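Local coordinates for kinetochore protein Mis16 (PDB 4XYH) that recognizes histone H4 and, independently, the CENP-A-specific chaperone Scm3, as a WD-repeat kinetochore protein, at residues W51-E63 with D387-L401. Sequence-based numbering, arbitrary orientation.
Sequences WPSLTVEWFPGSE and DLSWNPNNKWVLASL
Trp58 lays one ring face against Asn391. Asn391 CB makes a CH-pi contact, 3.6 Å from the centroid of the five-membered ring. Asn391 ND2 lies over the same face toward the rim, with the amide plane tilted 34° from the ring, and hydrogen-bonds to Gln73 OE1. Ser389 O sits at the ring edge and takes a weak bond from Trp58 NE1 (3.0 Å). Ala399 CB and Val397 CG1 approach obliquely. Leu75, Val94 and Leu96 of neighbouring strands also touch Trp58. CG of Trp58 is anti to its carbonyl carbon (chi1 -67°), which lays the indole on the face of the paired strands 387-390 and 398-401, near their turn.

Val56 N donates to Asp387 OD2 (3.0 Å), on the anti side and tilted out of the carboxylate plane. Arg138 forms a salt bridge with the same oxygen. Trp58 N donates to Ser389 OG (3.2 Å). Asn393 grips the chain twice: ND2 donates to Phe59 O (3.1 Å), close to the amide plane, and OD1 accepts from Gly61 N (2.8 Å), which stands above the carbonyl plane. Val56 CB rests on Leu401 CD1 (3.7 Å).

Strand 56-58 edges one blade of the WD-repeat beta-propeller, and 387-401 belongs to the next. The blades are joined by side chains, not by a continuous sheet.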
loop_
_atom_site.group_PDB
_atom_site.type_symbol
_atom_site.label_atom_id
_atom_site.label_comp_id
_atom_site.label_asym_id
_atom_site.label_seq_id
_atom_site.Cartn_x
_atom_site.Cartn_y
_atom_site.Cartn_z
ATOM N N TRP A 51 0.183 -1.119 19.061
ATOM C CA TRP A 51 -0.657 -0.103 18.438
ATOM C C TRP A 51 -1.019 -0.549 17.039
ATOM O O TRP A 51 -0.278 -1.307 16.416
ATOM C CB TRP A 51 0.050 1.252 18.366
ATOM C CG TRP A 51 0.471 1.796 19.678
ATOM C CD1 TRP A 51 1.696 1.663 20.272
ATOM C CD2 TRP A 51 -0.330 2.563 20.571
ATOM N NE1 TRP A 51 1.703 2.304 21.480
ATOM C CE2 TRP A 51 0.472 2.867 21.691
ATOM C CE3 TRP A 51 -1.654 3.028 20.534
ATOM C CZ2 TRP A 51 -0.005 3.617 22.769
ATOM C CZ3 TRP A 51 -2.127 3.774 21.604
ATOM C CH2 TRP A 51 -1.303 4.061 22.707
ATOM N N PRO A 52 -2.151 -0.068 16.524
ATOM C CA PRO A 52 -2.400 -0.311 15.100
ATOM C C PRO A 52 -1.296 0.291 14.217
ATOM O O PRO A 52 -0.694 1.324 14.565
ATOM C CB PRO A 52 -3.739 0.385 14.847
ATOM C CG PRO A 52 -3.871 1.394 15.955
ATOM C CD PRO A 52 -3.167 0.803 17.138
ATOM N N SER A 53 -1.018 -0.379 13.101
ATOM C CA SER A 53 -0.182 0.189 12.063
ATOM C C SER A 53 -1.048 0.536 10.859
ATOM O O SER A 53 -1.935 -0.231 10.481
ATOM C CB SER A 53 0.932 -0.782 11.661
ATOM O OG SER A 53 1.755 -0.195 10.654
ATOM N N LEU A 54 -0.797 1.693 10.261
ATOM C CA LEU A 54 -1.498 2.095 9.041
ATOM C C LEU A 54 -0.755 1.647 7.783
ATOM O O LEU A 54 -1.276 1.765 6.664
ATOM C CB LEU A 54 -1.676 3.612 9.008
ATOM C CG LEU A 54 -2.624 4.153 10.073
ATOM C CD1 LEU A 54 -2.510 5.664 10.218
ATOM C CD2 LEU A 54 -4.040 3.755 9.679
ATOM N N THR A 55 0.461 1.145 7.964
ATOM C CA THR A 55 1.338 0.878 6.826
ATOM C C THR A 55 2.145 -0.411 7.005
ATOM O O THR A 55 2.491 -0.798 8.131
ATOM C CB THR A 55 2.305 2.078 6.595
ATOM O OG1 THR A 55 3.116 1.848 5.423
ATOM C CG2 THR A 55 3.218 2.305 7.849
ATOM N N VAL A 56 2.435 -1.080 5.892
ATOM C CA VAL A 56 3.287 -2.258 5.923
ATOM C C VAL A 56 3.972 -2.402 4.573
ATOM O O VAL A 56 3.382 -2.128 3.536
ATOM C CB VAL A 56 2.494 -3.565 6.261
ATOM C CG1 VAL A 56 1.478 -3.903 5.172
ATOM C CG2 VAL A 56 3.443 -4.745 6.449
ATOM N N GLU A 57 5.233 -2.816 4.601
ATOM C CA GLU A 57 6.012 -3.039 3.393
ATOM C C GLU A 57 7.080 -4.072 3.712
ATOM O O GLU A 57 7.732 -3.986 4.759
ATOM C CB GLU A 57 6.646 -1.739 2.883
ATOM C CG GLU A 57 7.056 -1.798 1.413
ATOM C CD GLU A 57 7.794 -0.550 0.933
ATOM O OE1 GLU A 57 8.278 0.213 1.787
ATOM O OE2 GLU A 57 7.906 -0.332 -0.301
ATOM N N TRP A 58 7.232 -5.062 2.828
ATOM C CA TRP A 58 8.319 -6.043 2.933
ATOM C C TRP A 58 9.632 -5.439 2.468
ATOM O O TRP A 58 9.680 -4.818 1.406
ATOM C CB TRP A 58 8.049 -7.288 2.080
ATOM C CG TRP A 58 6.929 -8.131 2.520
ATOM C CD1 TRP A 58 5.643 -8.069 2.084
ATOM C CD2 TRP A 58 6.982 -9.187 3.473
ATOM N NE1 TRP A 58 4.883 -9.027 2.710
ATOM C CE2 TRP A 58 5.683 -9.723 3.576
ATOM C CE3 TRP A 58 8.002 -9.733 4.256
ATOM C CZ2 TRP A 58 5.375 -10.781 4.424
ATOM C CZ3 TRP A 58 7.696 -10.780 5.100
ATOM C CH2 TRP A 58 6.391 -11.295 5.176
ATOM N N PHE A 59 10.695 -5.638 3.241
ATOM C CA PHE A 59 12.029 -5.314 2.766
ATOM C C PHE A 59 12.542 -6.416 1.827
ATOM O O PHE A 59 12.267 -7.608 2.036
ATOM C CB PHE A 59 13.005 -5.152 3.928
ATOM C CG PHE A 59 12.883 -3.853 4.675
ATOM C CD1 PHE A 59 13.500 -2.711 4.203
ATOM C CD2 PHE A 59 12.172 -3.786 5.874
ATOM C CE1 PHE A 59 13.417 -1.509 4.908
ATOM C CE2 PHE A 59 12.083 -2.593 6.585
ATOM C CZ PHE A 59 12.711 -1.449 6.099
ATOM N N PRO A 60 13.294 -6.028 0.790
ATOM C CA PRO A 60 13.949 -7.037 -0.054
ATOM C C PRO A 60 15.023 -7.791 0.725
ATOM O O PRO A 60 15.693 -7.190 1.583
ATOM C CB PRO A 60 14.584 -6.207 -1.186
ATOM C CG PRO A 60 13.961 -4.876 -1.103
ATOM C CD PRO A 60 13.582 -4.662 0.334
ATOM N N GLY A 61 15.188 -9.081 0.451
ATOM C CA GLY A 61 16.290 -9.833 1.035
ATOM C C GLY A 61 15.910 -10.763 2.170
ATOM O O GLY A 61 14.817 -10.665 2.711
ATOM N N SER A 62 16.819 -11.673 2.521
ATOM C CA SER A 62 16.610 -12.605 3.628
ATOM C C SER A 62 17.935 -13.098 4.200
ATOM O O SER A 62 18.960 -13.052 3.528
ATOM C CB SER A 62 15.771 -13.802 3.177
ATOM O OG SER A 62 16.394 -14.476 2.101
ATOM N N GLU A 63 17.898 -13.564 5.445
ATOM C CA GLU A 63 19.059 -14.172 6.097
ATOM C C GLU A 63 18.803 -15.655 6.309
ATOM O O GLU A 63 17.693 -16.045 6.668
ATOM C CB GLU A 63 19.364 -13.491 7.440
ATOM C CG GLU A 63 19.943 -12.075 7.326
ATOM C CD GLU A 63 21.382 -12.054 6.814
ATOM O OE1 GLU A 63 22.303 -11.886 7.645
ATOM O OE2 GLU A 63 21.593 -12.195 5.587
ATOM N N ASP A 387 -3.740 -1.773 4.948
ATOM C CA ASP A 387 -2.636 -1.816 3.988
ATOM C C ASP A 387 -2.248 -3.268 3.737
ATOM O O ASP A 387 -2.624 -4.163 4.505
ATOM C CB ASP A 387 -1.422 -1.016 4.494
ATOM C CG ASP A 387 -0.481 -0.578 3.355
ATOM O OD1 ASP A 387 -0.890 -0.656 2.174
ATOM O OD2 ASP A 387 0.661 -0.137 3.641
ATOM N N LEU A 388 -1.526 -3.507 2.652
ATOM C CA LEU A 388 -1.006 -4.846 2.374
ATOM C C LEU A 388 0.211 -4.767 1.475
ATOM O O LEU A 388 0.433 -3.759 0.791
ATOM C CB LEU A 388 -2.071 -5.756 1.749
ATOM C CG LEU A 388 -2.989 -5.261 0.633
ATOM C CD1 LEU A 388 -2.222 -4.894 -0.596
ATOM C CD2 LEU A 388 -4.023 -6.324 0.279
ATOM N N SER A 389 0.986 -5.839 1.478
ATOM C CA SER A 389 2.238 -5.848 0.748
ATOM C C SER A 389 2.570 -7.252 0.255
ATOM O O SER A 389 2.564 -8.206 1.031
ATOM C CB SER A 389 3.354 -5.302 1.652
ATOM O OG SER A 389 4.613 -5.321 1.020
ATOM N N TRP A 390 2.849 -7.380 -1.039
ATOM C CA TRP A 390 3.432 -8.615 -1.567
ATOM C C TRP A 390 4.866 -8.782 -1.096
ATOM O O TRP A 390 5.651 -7.858 -1.194
ATOM C CB TRP A 390 3.439 -8.621 -3.078
ATOM C CG TRP A 390 2.149 -8.896 -3.715
ATOM C CD1 TRP A 390 1.251 -7.974 -4.187
ATOM C CD2 TRP A 390 1.605 -10.180 -4.013
ATOM N NE1 TRP A 390 0.173 -8.611 -4.750
ATOM C CE2 TRP A 390 0.358 -9.967 -4.647
ATOM C CE3 TRP A 390 2.046 -11.491 -3.804
ATOM C CZ2 TRP A 390 -0.453 -11.013 -5.074
ATOM C CZ3 TRP A 390 1.233 -12.535 -4.224
ATOM C CH2 TRP A 390 -0.004 -12.287 -4.854
ATOM N N ASN A 391 5.203 -9.962 -0.598
ATOM C CA ASN A 391 6.587 -10.321 -0.296
ATOM C C ASN A 391 7.344 -10.548 -1.614
ATOM O O ASN A 391 6.952 -11.396 -2.402
ATOM C CB ASN A 391 6.597 -11.569 0.599
ATOM C CG ASN A 391 7.984 -11.994 1.030
ATOM O OD1 ASN A 391 8.941 -11.875 0.281
ATOM N ND2 ASN A 391 8.090 -12.511 2.254
ATOM N N PRO A 392 8.409 -9.772 -1.874
ATOM C CA PRO A 392 9.149 -9.904 -3.142
ATOM C C PRO A 392 10.171 -11.048 -3.130
ATOM O O PRO A 392 10.739 -11.386 -4.169
ATOM C CB PRO A 392 9.871 -8.557 -3.258
ATOM C CG PRO A 392 10.194 -8.224 -1.811
ATOM C CD PRO A 392 8.970 -8.700 -1.023
ATOM N N ASN A 393 10.390 -11.625 -1.953
ATOM C CA ASN A 393 11.402 -12.646 -1.737
ATOM C C ASN A 393 10.891 -14.067 -1.937
ATOM O O ASN A 393 11.636 -14.939 -2.368
ATOM C CB ASN A 393 11.961 -12.522 -0.318
ATOM C CG ASN A 393 12.443 -11.116 -0.000
ATOM O OD1 ASN A 393 13.177 -10.504 -0.783
ATOM N ND2 ASN A 393 12.033 -10.597 1.159
ATOM N N ASN A 394 9.636 -14.302 -1.566
ATOM C CA ASN A 394 9.012 -15.617 -1.668
ATOM C C ASN A 394 7.783 -15.560 -2.559
ATOM O O ASN A 394 7.063 -14.569 -2.578
ATOM C CB ASN A 394 8.589 -16.144 -0.298
ATOM C CG ASN A 394 9.742 -16.300 0.653
ATOM O OD1 ASN A 394 10.768 -15.632 0.524
ATOM N ND2 ASN A 394 9.586 -17.185 1.623
ATOM N N LYS A 395 7.523 -16.639 -3.275
ATOM C CA LYS A 395 6.307 -16.745 -4.060
ATOM C C LYS A 395 5.089 -16.755 -3.131
ATOM O O LYS A 395 5.105 -17.415 -2.096
ATOM C CB LYS A 395 6.330 -18.018 -4.918
ATOM C CG LYS A 395 7.407 -18.036 -6.003
ATOM C CD LYS A 395 7.061 -17.070 -7.125
ATOM C CE LYS A 395 5.658 -17.356 -7.661
ATOM N NZ LYS A 395 5.352 -16.600 -8.903
ATOM N N TRP A 396 4.058 -16.000 -3.496
ATOM C CA TRP A 396 2.747 -16.107 -2.858
ATOM C C TRP A 396 2.722 -15.885 -1.360
ATOM O O TRP A 396 1.951 -16.534 -0.655
ATOM C CB TRP A 396 2.128 -17.476 -3.177
ATOM C CG TRP A 396 1.765 -17.546 -4.611
ATOM C CD1 TRP A 396 2.477 -18.140 -5.608
ATOM C CD2 TRP A 396 0.635 -16.934 -5.235
ATOM N NE1 TRP A 396 1.848 -17.959 -6.809
ATOM C CE2 TRP A 396 0.715 -17.218 -6.610
ATOM C CE3 TRP A 396 -0.440 -16.177 -4.762
ATOM C CZ2 TRP A 396 -0.240 -16.777 -7.522
ATOM C CZ3 TRP A 396 -1.391 -15.742 -5.670
ATOM C CH2 TRP A 396 -1.285 -16.043 -7.033
ATOM N N VAL A 397 3.533 -14.959 -0.868
ATOM C CA VAL A 397 3.431 -14.592 0.533
ATOM C C VAL A 397 2.962 -13.147 0.641
ATOM O O VAL A 397 3.522 -12.270 -0.003
ATOM C CB VAL A 397 4.768 -14.769 1.269
ATOM C CG1 VAL A 397 4.667 -14.238 2.702
ATOM C CG2 VAL A 397 5.192 -16.255 1.262
ATOM N N LEU A 398 1.938 -12.895 1.455
ATOM C CA LEU A 398 1.417 -11.540 1.614
ATOM C C LEU A 398 1.393 -11.127 3.067
ATOM O O LEU A 398 1.255 -11.962 3.961
ATOM C CB LEU A 398 0.009 -11.417 1.020
ATOM C CG LEU A 398 0.046 -11.591 -0.500
ATOM C CD1 LEU A 398 -0.239 -13.046 -0.912
ATOM C CD2 LEU A 398 -0.869 -10.643 -1.204
ATOM N N ALA A 399 1.543 -9.832 3.293
ATOM C CA ALA A 399 1.309 -9.249 4.592
ATOM C C ALA A 399 0.099 -8.329 4.475
ATOM O O ALA A 399 -0.032 -7.595 3.489
ATOM C CB ALA A 399 2.547 -8.476 5.077
ATOM N N SER A 400 -0.786 -8.367 5.468
ATOM C CA SER A 400 -1.932 -7.460 5.486
ATOM C C SER A 400 -2.246 -6.999 6.904
ATOM O O SER A 400 -2.058 -7.743 7.867
ATOM C CB SER A 400 -3.167 -8.119 4.848
ATOM O OG SER A 400 -3.426 -9.409 5.391
ATOM N N LEU A 401 -2.710 -5.760 7.005
ATOM C CA LEU A 401 -3.023 -5.096 8.272
ATOM C C LEU A 401 -4.479 -4.707 8.334
ATOM O O LEU A 401 -5.056 -4.304 7.325
ATOM C CB LEU A 401 -2.210 -3.815 8.447
ATOM C CG LEU A 401 -0.724 -3.821 8.731
ATOM C CD1 LEU A 401 -0.234 -2.408 8.482
ATOM C CD2 LEU A 401 -0.497 -4.244 10.170
HETATM O O HOH W 1 3.025 -1.773 0.778
#